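Local coordinates for beta-N-acetylhexosaminidase (Streptomyces plicatus, PDB 1JAK), which hydrolyses terminal beta-linked N-acetylhexosamine residues as a family 20 glycoside hydrolase, by substrate-assisted catalysis, and is inhibited by the azasugar bound here, at residues G118-H121 and G122-L126; T372-A375 and E376-E379; S393-D396 and R397-D401. All coordinates share one frame; numbering follows the deposited sequence.

Contact 1 of 3, residues G118-H121 and G122-L126; sequences GLFH and GVQTL
G122 N donates to G118 O at 2.9 Å and V123 N to L119 O, also at 2.9 Å, the first two of four consecutive i-to-i+4 bonds. Q124 N to F120 O follows at 3.1 Å, and T125 N to H121 O is the longest at 3.2 Å. This unbroken i-to-i+4 pattern is that of a regular alpha-helix.

On the side-chain level the contact is carried by F120 and Q124, one turn apart. F120 holds CG anti to its backbone N (chi1 -170°), while the Q124 chain is bent at chi2 (-50°), which brings the NE2 end of the amide over the ring. NE2 of Q124 sits over one face of F120, displaced toward the rim, 3.3 Å from CE2. Ring and amide planes are 49° apart, so the amide is tilted rather than stacked. Its polar atoms have outside partners: NE2 bonds the hydroxyl of Y63, and OE1 accepts from R127, which together fix the amide's rotation.

These residues belong to helix 116-129 of the family 20 domain 2, packed beside helix 55-72 and the mixed sheet. V123 lays CG2 3.4 Å from L119 O and also touches Y63, L64 and L67 of helix 55-72, while L119 reaches V60, I111 and A113. The F120 ring also meets Y63 and H244, whereas H121 packs edge-to-face with W474 and bonds E98 O through ND1.

Contact 2 of 3, residues T372-A375 and E376-E379; sequences TGDA and EKAE
T372 and E376 meet through the threonine methyl: CG2 lies 3.6 Å from CD of E376 and equally near its CB, and the two side chains cross at about a right angle. T372 places CG2 there by setting it anti to its own backbone N, which leaves OG1 beside that N (chi1 -66°) and bonded to L369 N. E376 has CG anti to its N (chi1 -170°) and runs extended past the methyl, carrying OE2 to H351 NE2.

K377 takes the other course. Its CG stands beside the backbone N (chi1 -63°), and the fully extended chain runs back past the start of the helix, bringing CE to 3.2 Å from T372 O and NZ to D370 O. G373 is the N-cap of helix 374-385, the helix of a beta-alpha-beta unit of the catalytic barrel; its O accepts from K377 N at 3.2 Å in the carbonyl plane, and weakly from E376 N.

NZ of K377 and OD1 of D374 stay 4.7 Å apart, joined by a water that accepts from NZ at 2.8 Å and donates to OD1 at 3.1 Å. The opposite charges therefore probably attract through this bridge, and the aspartate, in the helix's first turn, is likely also to be stabilised by the helix dipole.

Contact 3 of 3, residues S393-D396 and R397-D401; sequences SPAD and RTYLD. With IFG ((2R,3R,4S,5R)-2-acetamido-3,4-dihydroxy-5-hydroxymethyl-piperidine), chain F.
Y399 lies against A395 in the loop that follows strand 389-392 of the family 20 (beta/alpha)8 barrel, where its ring joins the backbone turn to the inhibitor pocket. Its CB is 3.5 Å from A395 O. With chi1 at -94°, displaced from the usual staggered value, CG turns one ring face to A395, whose CA sits 3.8 Å from the ring centroid and 21° off the normal, a CH-pi contact over the face. Along one side, CD1 passes A395 CA and CE1 comes to 3.2 Å from S393 O; along the other, CD2 and CE2 both touch the A395 methyl. CE2 and CZ then approach IFG O7, which lies at the ring edge near its plane, and Y399 OH donates to this acetamido oxygen, the OH to O7 distance being 2.7 Å between Y399 OH and IFG O7. A phenylalanine here would probably keep the packing on A395 but leave the acetamido oxygen without this donor and the acetamido group freer to turn.

The turn behind the ring is closed by P394 O, which accepts twice: from T398 N at 2.9 Å, nearly along the C=O axis, and from R397 N at 3.0 Å, well above the carbonyl plane. R397 crosses the proline obliquely, CG 3.5 Å from P394 CB. D396 and R397 run side by side, carboxylate and guanidinium planes 76° apart; a water donating to D396 OD1 and accepting from R397 NE bridges them. Their outer atoms have further partners, D396 OD2 forming a salt bridge with R422 and R397 NH2 one with D370, while NH1 bonds R422 O. Further along the loop, D401 OD2 accepts from the hydroxymethyl oxygen IFG O6 at 2.6 Å.

Contact 1 belongs to the family 20 domain 2, and contacts 2 and 3 to the catalytic domain. The centre of contact 1 is about 39 Å from that of contact 2 and about 27 Å from that of contact 3, on the opposite side of the chain's centre from both. Contacts 2 and 3 are closer, with centres 18 Å and nearest atoms about 7 Å apart; helix 374-385 leads into strand 389-392, after which the 393-401 loop begins. D370 ties them indirectly, bonding K377 of one and both D396 and R397 of the other. Contact 3 alone touches the inhibitor; in contact 2 the side chain of E376 is about 10 Å from the bound IFG.

Contact 1 of 3, residues G118-H121 and G122-L126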
ATOM      1  N   GLY A 118      11.938 -10.687  -5.623  1.00  8.43           N
ATOM      2  CA  GLY A 118      11.917 -10.637  -7.074  1.00  8.74           C
ATOM      3  C   GLY A 118      11.083 -11.769  -7.646  1.00  9.00           C
ATOM      4  O   GLY A 118      10.309 -11.573  -8.588  1.00  9.22           O
ATOM      5  N   LEU A 119      11.249 -12.963  -7.086  1.00  9.29           N
ATOM      6  CA  LEU A 119      10.480 -14.119  -7.534  1.00  9.27           C
ATOM      7  C   LEU A 119       9.001 -13.833  -7.290  1.00  9.27           C
ATOM      8  O   LEU A 119       8.151 -14.134  -8.126  1.00  8.92           O
ATOM      9  CB  LEU A 119      10.888 -15.370  -6.751  1.00 10.48           C
ATOM     10  CG  LEU A 119      12.322 -15.871  -6.929  1.00 11.23           C
ATOM     11  CD1 LEU A 119      12.536 -17.108  -6.072  1.00 11.71           C
ATOM     12  CD2 LEU A 119      12.579 -16.187  -8.396  1.00 11.79           C
ATOM     13  N   PHE A 120       8.707 -13.253  -6.132  1.00  8.62           N
ATOM     14  CA  PHE A 120       7.335 -12.926  -5.754  1.00  8.92           C
ATOM     15  C   PHE A 120       6.719 -11.962  -6.767  1.00  9.03           C
ATOM     16  O   PHE A 120       5.577 -12.134  -7.194  1.00  8.59           O
ATOM     17  CB  PHE A 120       7.324 -12.303  -4.356  1.00  8.87           C
ATOM     18  CG  PHE A 120       5.950 -12.150  -3.769  1.00  8.56           C
ATOM     19  CD1 PHE A 120       5.299 -13.237  -3.192  1.00  8.29           C
ATOM     20  CD2 PHE A 120       5.307 -10.914  -3.785  1.00  9.19           C
ATOM     21  CE1 PHE A 120       4.030 -13.096  -2.639  1.00  8.23           C
ATOM     22  CE2 PHE A 120       4.035 -10.762  -3.234  1.00  8.18           C
ATOM     23  CZ  PHE A 120       3.395 -11.854  -2.658  1.00  7.19           C
ATOM     24  N   HIS A 121       7.476 -10.943  -7.153  1.00  8.92           N
ATOM     25  CA  HIS A 121       6.988  -9.978  -8.128  1.00  8.80           C
ATOM     26  C   HIS A 121       6.789 -10.660  -9.479  1.00  8.78           C
ATOM     27  O   HIS A 121       5.850 -10.340 -10.208  1.00  8.30           O
ATOM     28  CB  HIS A 121       7.968  -8.810  -8.229  1.00  8.78           C
ATOM     29  CG  HIS A 121       8.040  -7.990  -6.978  1.00 10.24           C
ATOM     30  ND1 HIS A 121       9.150  -7.253  -6.630  1.00  8.78           N
ATOM     31  CD2 HIS A 121       7.135  -7.799  -5.988  1.00 11.19           C
ATOM     32  CE1 HIS A 121       8.929  -6.646  -5.476  1.00 10.25           C
ATOM     33  NE2 HIS A 121       7.714  -6.962  -5.064  1.00 10.75           N
ATOM     34  N   GLY A 122       7.664 -11.608  -9.806  1.00  8.30           N
ATOM     35  CA  GLY A 122       7.523 -12.326 -11.063  1.00  8.66           C
ATOM     36  C   GLY A 122       6.213 -13.095 -11.064  1.00  8.32           C
ATOM     37  O   GLY A 122       5.542 -13.216 -12.091  1.00  8.31           O
ATOM     38  N   VAL A 123       5.852 -13.623  -9.900  1.00  8.04           N
ATOM     39  CA  VAL A 123       4.606 -14.366  -9.750  1.00  7.71           C
ATOM     40  C   VAL A 123       3.413 -13.445  -9.996  1.00  7.81           C
ATOM     41  O   VAL A 123       2.438 -13.844 -10.625  1.00  7.25           O
ATOM     42  CB  VAL A 123       4.501 -14.998  -8.336  1.00  7.96           C
ATOM     43  CG1 VAL A 123       3.067 -15.445  -8.055  1.00  8.15           C
ATOM     44  CG2 VAL A 123       5.440 -16.197  -8.241  1.00  8.87           C
ATOM     45  N   GLN A 124       3.493 -12.207  -9.514  1.00  8.00           N
ATOM     46  CA  GLN A 124       2.398 -11.265  -9.712  1.00  6.90           C
ATOM     47  C   GLN A 124       2.188 -10.994 -11.202  1.00  7.79           C
ATOM     48  O   GLN A 124       1.075 -10.735 -11.646  1.00  8.72           O
ATOM     49  CB  GLN A 124       2.672  -9.951  -8.976  1.00  6.48           C
ATOM     50  CG  GLN A 124       2.853 -10.100  -7.466  1.00  8.27           C
ATOM     51  CD  GLN A 124       1.742 -10.911  -6.813  1.00  9.58           C
ATOM     52  OE1 GLN A 124       0.581 -10.837  -7.216  1.00  6.99           O
ATOM     53  NE2 GLN A 124       2.096 -11.680  -5.789  1.00  9.82           N
ATOM     54  N   THR A 125       3.267 -11.047 -11.972  1.00  8.48           N
ATOM     55  CA  THR A 125       3.164 -10.839 -13.407  1.00  8.53           C
ATOM     56  C   THR A 125       2.554 -12.088 -14.037  1.00  7.83           C
ATOM     57  O   THR A 125       1.669 -12.000 -14.892  1.00  8.52           O
ATOM     58  CB  THR A 125       4.548 -10.570 -14.019  1.00  7.93           C
ATOM     59  OG1 THR A 125       4.992  -9.274 -13.600  1.00  8.97           O
ATOM     60  CG2 THR A 125       4.492 -10.626 -15.545  1.00  9.12           C
ATOM     61  N   LEU A 126       3.022 -13.252 -13.597  1.00  8.43           N
ATOM     62  CA  LEU A 126       2.523 -14.517 -14.123  1.00  9.46           C
ATOM     63  C   LEU A 126       1.010 -14.663 -13.975  1.00  9.80           C
ATOM     64  O   LEU A 126       0.333 -15.123 -14.897  1.00  9.98           O
ATOM     65  CB  LEU A 126       3.224 -15.690 -13.429  1.00  8.77           C
ATOM     66  CG  LEU A 126       2.768 -17.098 -13.830  1.00 10.32           C
ATOM     67  CD1 LEU A 126       2.981 -17.311 -15.332  1.00  9.23           C
ATOM     68  CD2 LEU A 126       3.557 -18.128 -13.032  1.00 10.46           C
TER

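Contact 2 of 3, residues T372-A375 and E376-E379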
ATOM      1  N   THR A 372      -2.632  23.682  -4.419  1.00  9.30           N
ATOM      2  CA  THR A 372      -1.919  24.062  -3.206  1.00  9.70           C
ATOM      3  C   THR A 372      -1.066  25.306  -3.457  1.00 10.64           C
ATOM      4  O   THR A 372      -0.440  25.435  -4.510  1.00 11.02           O
ATOM      5  CB  THR A 372      -1.044  22.893  -2.709  1.00  8.94           C
ATOM      6  OG1 THR A 372      -1.901  21.818  -2.297  1.00  8.45           O
ATOM      7  CG2 THR A 372      -0.166  23.320  -1.539  1.00  8.84           C
ATOM      8  N   GLY A 373      -1.069  26.225  -2.494  1.00 11.49           N
ATOM      9  CA  GLY A 373      -0.307  27.457  -2.630  1.00 12.21           C
ATOM     10  C   GLY A 373       1.168  27.207  -2.867  1.00 12.91           C
ATOM     11  O   GLY A 373       1.726  26.236  -2.360  1.00 12.29           O
ATOM     12  N   ASP A 374       1.805  28.084  -3.637  1.00 12.56           N
ATOM     13  CA  ASP A 374       3.224  27.937  -3.938  1.00 13.31           C
ATOM     14  C   ASP A 374       4.122  27.940  -2.707  1.00 12.24           C
ATOM     15  O   ASP A 374       5.168  27.289  -2.703  1.00 12.69           O
ATOM     16  CB  ASP A 374       3.685  29.035  -4.905  1.00 16.07           C
ATOM     17  CG  ASP A 374       3.209  28.801  -6.331  1.00 17.84           C
ATOM     18  OD1 ASP A 374       2.648  27.723  -6.614  1.00 20.23           O
ATOM     19  OD2 ASP A 374       3.405  29.696  -7.178  1.00 23.21           O
ATOM     20  N   ALA A 375       3.731  28.669  -1.666  1.00 11.19           N
ATOM     21  CA  ALA A 375       4.537  28.725  -0.451  1.00 11.28           C
ATOM     22  C   ALA A 375       4.638  27.344   0.185  1.00 12.14           C
ATOM     23  O   ALA A 375       5.694  26.954   0.685  1.00 12.35           O
ATOM     24  CB  ALA A 375       3.934  29.711   0.541  1.00 14.15           C
ATOM     25  N   GLU A 376       3.530  26.612   0.163  1.00 10.61           N
ATOM     26  CA  GLU A 376       3.493  25.271   0.738  1.00 11.19           C
ATOM     27  C   GLU A 376       4.305  24.294  -0.104  1.00 10.60           C
ATOM     28  O   GLU A 376       5.055  23.480   0.432  1.00 10.92           O
ATOM     29  CB  GLU A 376       2.047  24.784   0.847  1.00 11.04           C
ATOM     30  CG  GLU A 376       1.891  23.506   1.656  1.00 11.31           C
ATOM     31  CD  GLU A 376       0.441  23.190   1.967  1.00 12.27           C
ATOM     32  OE1 GLU A 376      -0.377  24.136   2.024  1.00  9.84           O
ATOM     33  OE2 GLU A 376       0.120  22.001   2.174  1.00 11.95           O
ATOM     34  N   LYS A 377       4.148  24.366  -1.424  1.00  9.80           N
ATOM     35  CA  LYS A 377       4.895  23.478  -2.308  1.00  9.92           C
ATOM     36  C   LYS A 377       6.384  23.749  -2.126  1.00 11.74           C
ATOM     37  O   LYS A 377       7.195  22.827  -2.088  1.00 11.02           O
ATOM     38  CB  LYS A 377       4.515  23.716  -3.770  1.00  9.54           C
ATOM     39  CG  LYS A 377       3.067  23.410  -4.105  1.00  7.40           C
ATOM     40  CD  LYS A 377       2.813  23.552  -5.599  1.00 10.21           C
ATOM     41  CE  LYS A 377       1.361  23.274  -5.947  1.00 11.12           C
ATOM     42  NZ  LYS A 377       1.103  23.395  -7.410  1.00 14.25           N
ATOM     43  N   ALA A 378       6.730  25.027  -2.008  1.00 11.42           N
ATOM     44  CA  ALA A 378       8.120  25.438  -1.841  1.00 11.72           C
ATOM     45  C   ALA A 378       8.742  24.881  -0.568  1.00 11.90           C
ATOM     46  O   ALA A 378       9.893  24.441  -0.566  1.00 11.77           O
ATOM     47  CB  ALA A 378       8.211  26.959  -1.840  1.00 11.28           C
ATOM     48  N   GLU A 379       7.985  24.913   0.521  1.00 11.51           N
ATOM     49  CA  GLU A 379       8.484  24.410   1.791  1.00 13.00           C
ATOM     50  C   GLU A 379       8.867  22.936   1.675  1.00 12.22           C
ATOM     51  O   GLU A 379       9.871  22.500   2.237  1.00 12.16           O
ATOM     52  CB  GLU A 379       7.419  24.589   2.869  1.00 15.95           C
ATOM     53  CG  GLU A 379       7.916  24.357   4.274  1.00 20.06           C
ATOM     54  CD  GLU A 379       6.886  24.759   5.304  1.00 22.92           C
ATOM     55  OE1 GLU A 379       5.851  24.071   5.405  1.00 22.32           O
ATOM     56  OE2 GLU A 379       7.107  25.772   6.002  1.00 24.44           O
TER
HETATM   57  O   HOH W   1       2.583  25.435  -8.665  1.00 21.72           O

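Contact 3 of 3, residues S393-D396 and R397-D401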
ATOM      1  N   SER A 393       1.788  11.442  -2.564  1.00  7.77           N
ATOM      2  CA  SER A 393       0.424  10.918  -2.513  1.00  7.14           C
ATOM      3  C   SER A 393      -0.538  12.111  -2.520  1.00  7.67           C
ATOM      4  O   SER A 393      -1.250  12.359  -1.544  1.00  8.36           O
ATOM      5  CB  SER A 393       0.208  10.067  -1.250  1.00  7.66           C
ATOM      6  OG  SER A 393       0.318  10.842  -0.067  1.00  7.85           O
ATOM      7  N   PRO A 394      -0.573  12.863  -3.635  1.00  8.00           N
ATOM      8  CA  PRO A 394      -1.439  14.039  -3.786  1.00  7.12           C
ATOM      9  C   PRO A 394      -2.900  13.697  -3.517  1.00  7.88           C
ATOM     10  O   PRO A 394      -3.418  12.710  -4.038  1.00  6.92           O
ATOM     11  CB  PRO A 394      -1.208  14.463  -5.239  1.00  6.70           C
ATOM     12  CG  PRO A 394       0.180  13.930  -5.543  1.00  7.56           C
ATOM     13  CD  PRO A 394       0.142  12.575  -4.890  1.00  6.85           C
ATOM     14  N   ALA A 395      -3.561  14.521  -2.710  1.00  7.04           N
ATOM     15  CA  ALA A 395      -4.959  14.280  -2.365  1.00  7.81           C
ATOM     16  C   ALA A 395      -5.898  14.310  -3.567  1.00  6.75           C
ATOM     17  O   ALA A 395      -6.974  13.714  -3.525  1.00  6.68           O
ATOM     18  CB  ALA A 395      -5.419  15.289  -1.313  1.00  7.81           C
ATOM     19  N   ASP A 396      -5.503  15.004  -4.631  1.00  6.74           N
ATOM     20  CA  ASP A 396      -6.335  15.072  -5.824  1.00  7.84           C
ATOM     21  C   ASP A 396      -5.821  14.119  -6.905  1.00  8.07           C
ATOM     22  O   ASP A 396      -6.111  14.290  -8.091  1.00  7.22           O
ATOM     23  CB  ASP A 396      -6.401  16.516  -6.354  1.00  8.65           C
ATOM     24  CG  ASP A 396      -5.041  17.071  -6.744  1.00  9.18           C
ATOM     25  OD1 ASP A 396      -4.004  16.493  -6.353  1.00  9.20           O
ATOM     26  OD2 ASP A 396      -5.014  18.112  -7.438  1.00  9.84           O
ATOM     27  N   ARG A 397      -5.063  13.110  -6.477  1.00  7.86           N
ATOM     28  CA  ARG A 397      -4.511  12.117  -7.394  1.00  7.39           C
ATOM     29  C   ARG A 397      -4.605  10.685  -6.870  1.00  7.45           C
ATOM     30  O   ARG A 397      -5.224   9.827  -7.501  1.00  9.29           O
ATOM     31  CB  ARG A 397      -3.032  12.401  -7.674  1.00  9.16           C
ATOM     32  CG  ARG A 397      -2.730  13.762  -8.262  1.00 11.10           C
ATOM     33  CD  ARG A 397      -3.049  13.818  -9.733  1.00 11.74           C
ATOM     34  NE  ARG A 397      -2.708  15.123 -10.294  1.00 13.02           N
ATOM     35  CZ  ARG A 397      -2.769  15.417 -11.586  1.00 14.26           C
ATOM     36  NH1 ARG A 397      -3.154  14.497 -12.460  1.00 12.16           N
ATOM     37  NH2 ARG A 397      -2.459  16.640 -12.004  1.00 13.06           N
ATOM     38  N   THR A 398      -3.986  10.432  -5.719  1.00  7.04           N
ATOM     39  CA  THR A 398      -3.949   9.077  -5.173  1.00  5.84           C
ATOM     40  C   THR A 398      -4.734   8.773  -3.900  1.00  6.55           C
ATOM     41  O   THR A 398      -4.568   7.700  -3.317  1.00  5.85           O
ATOM     42  CB  THR A 398      -2.491   8.627  -4.957  1.00  8.22           C
ATOM     43  OG1 THR A 398      -1.914   9.362  -3.870  1.00 10.23           O
ATOM     44  CG2 THR A 398      -1.670   8.875  -6.220  1.00  9.70           C
ATOM     45  N   TYR A 399      -5.570   9.706  -3.455  1.00  5.44           N
ATOM     46  CA  TYR A 399      -6.398   9.462  -2.279  1.00  6.03           C
ATOM     47  C   TYR A 399      -7.578   8.636  -2.790  1.00  6.83           C
ATOM     48  O   TYR A 399      -8.468   9.153  -3.471  1.00  7.76           O
ATOM     49  CB  TYR A 399      -6.865  10.794  -1.679  1.00  5.23           C
ATOM     50  CG  TYR A 399      -5.959  11.303  -0.580  1.00  5.80           C
ATOM     51  CD1 TYR A 399      -4.576  11.115  -0.644  1.00  5.10           C
ATOM     52  CD2 TYR A 399      -6.484  11.955   0.536  1.00  6.17           C
ATOM     53  CE1 TYR A 399      -3.741  11.555   0.380  1.00  5.79           C
ATOM     54  CE2 TYR A 399      -5.657  12.401   1.568  1.00  6.19           C
ATOM     55  CZ  TYR A 399      -4.287  12.192   1.482  1.00  5.90           C
ATOM     56  OH  TYR A 399      -3.466  12.587   2.508  1.00  6.06           O
ATOM     57  N   LEU A 400      -7.572   7.343  -2.472  1.00  6.65           N
ATOM     58  CA  LEU A 400      -8.609   6.435  -2.947  1.00  6.35           C
ATOM     59  C   LEU A 400     -10.000   6.639  -2.354  1.00  6.04           C
ATOM     60  O   LEU A 400     -10.965   6.039  -2.824  1.00  7.46           O
ATOM     61  CB  LEU A 400      -8.150   4.986  -2.744  1.00  6.69           C
ATOM     62  CG  LEU A 400      -6.824   4.663  -3.446  1.00  7.02           C
ATOM     63  CD1 LEU A 400      -6.319   3.302  -2.990  1.00  7.48           C
ATOM     64  CD2 LEU A 400      -7.012   4.681  -4.966  1.00  7.04           C
ATOM     65  N   ASP A 401     -10.106   7.477  -1.326  1.00  6.53           N
ATOM     66  CA  ASP A 401     -11.403   7.759  -0.719  1.00  7.08           C
ATOM     67  C   ASP A 401     -12.103   8.898  -1.455  1.00  6.21           C
ATOM     68  O   ASP A 401     -13.266   9.192  -1.184  1.00  7.31           O
ATOM     69  CB  ASP A 401     -11.235   8.140   0.757  1.00  6.67           C
ATOM     70  CG  ASP A 401     -10.438   9.419   0.939  1.00  7.45           C
ATOM     71  OD1 ASP A 401      -9.352   9.533   0.337  1.00  7.56           O
ATOM     72  OD2 ASP A 401     -10.889  10.309   1.689  1.00  7.19           O
TER
HETATM   73  N1  IFG F 601      -7.140  14.489   5.427  1.00  7.82           N
HETATM   74  C2  IFG F 601      -6.754  13.743   6.653  1.00  7.93           C
HETATM   75  C3  IFG F 601      -7.233  12.236   6.714  1.00  7.19           C
HETATM   76  C4  IFG F 601      -8.645  12.007   6.135  1.00  7.77           C
HETATM   77  C5  IFG F 601      -8.700  12.621   4.734  1.00  7.32           C
HETATM   78  C6  IFG F 601     -10.019  12.440   3.990  1.00  7.71           C
HETATM   79  C7  IFG F 601      -4.472  13.445   5.780  1.00  7.39           C
HETATM   80  C8  IFG F 601      -2.967  13.428   5.855  1.00  6.95           C
HETATM   81  C9  IFG F 601      -8.384  14.123   4.732  1.00  6.67           C
HETATM   82  N2  IFG F 601      -5.285  13.797   6.821  1.00  6.65           N
HETATM   83  O7  IFG F 601      -4.966  13.134   4.705  1.00  6.85           O
HETATM   84  O3  IFG F 601      -7.194  11.786   8.062  1.00  6.78           O
HETATM   85  O4  IFG F 601      -9.595  12.666   6.971  1.00  9.48           O
HETATM   86  O6  IFG F 601      -9.841  12.564   2.583  1.00  6.35           O
HETATM   87  O   HOH W   2      -7.345  11.324  -4.977  1.00  8.35           O
HETATM   88  O   HOH W   3      -1.889  17.013  -7.945  1.00 10.78           O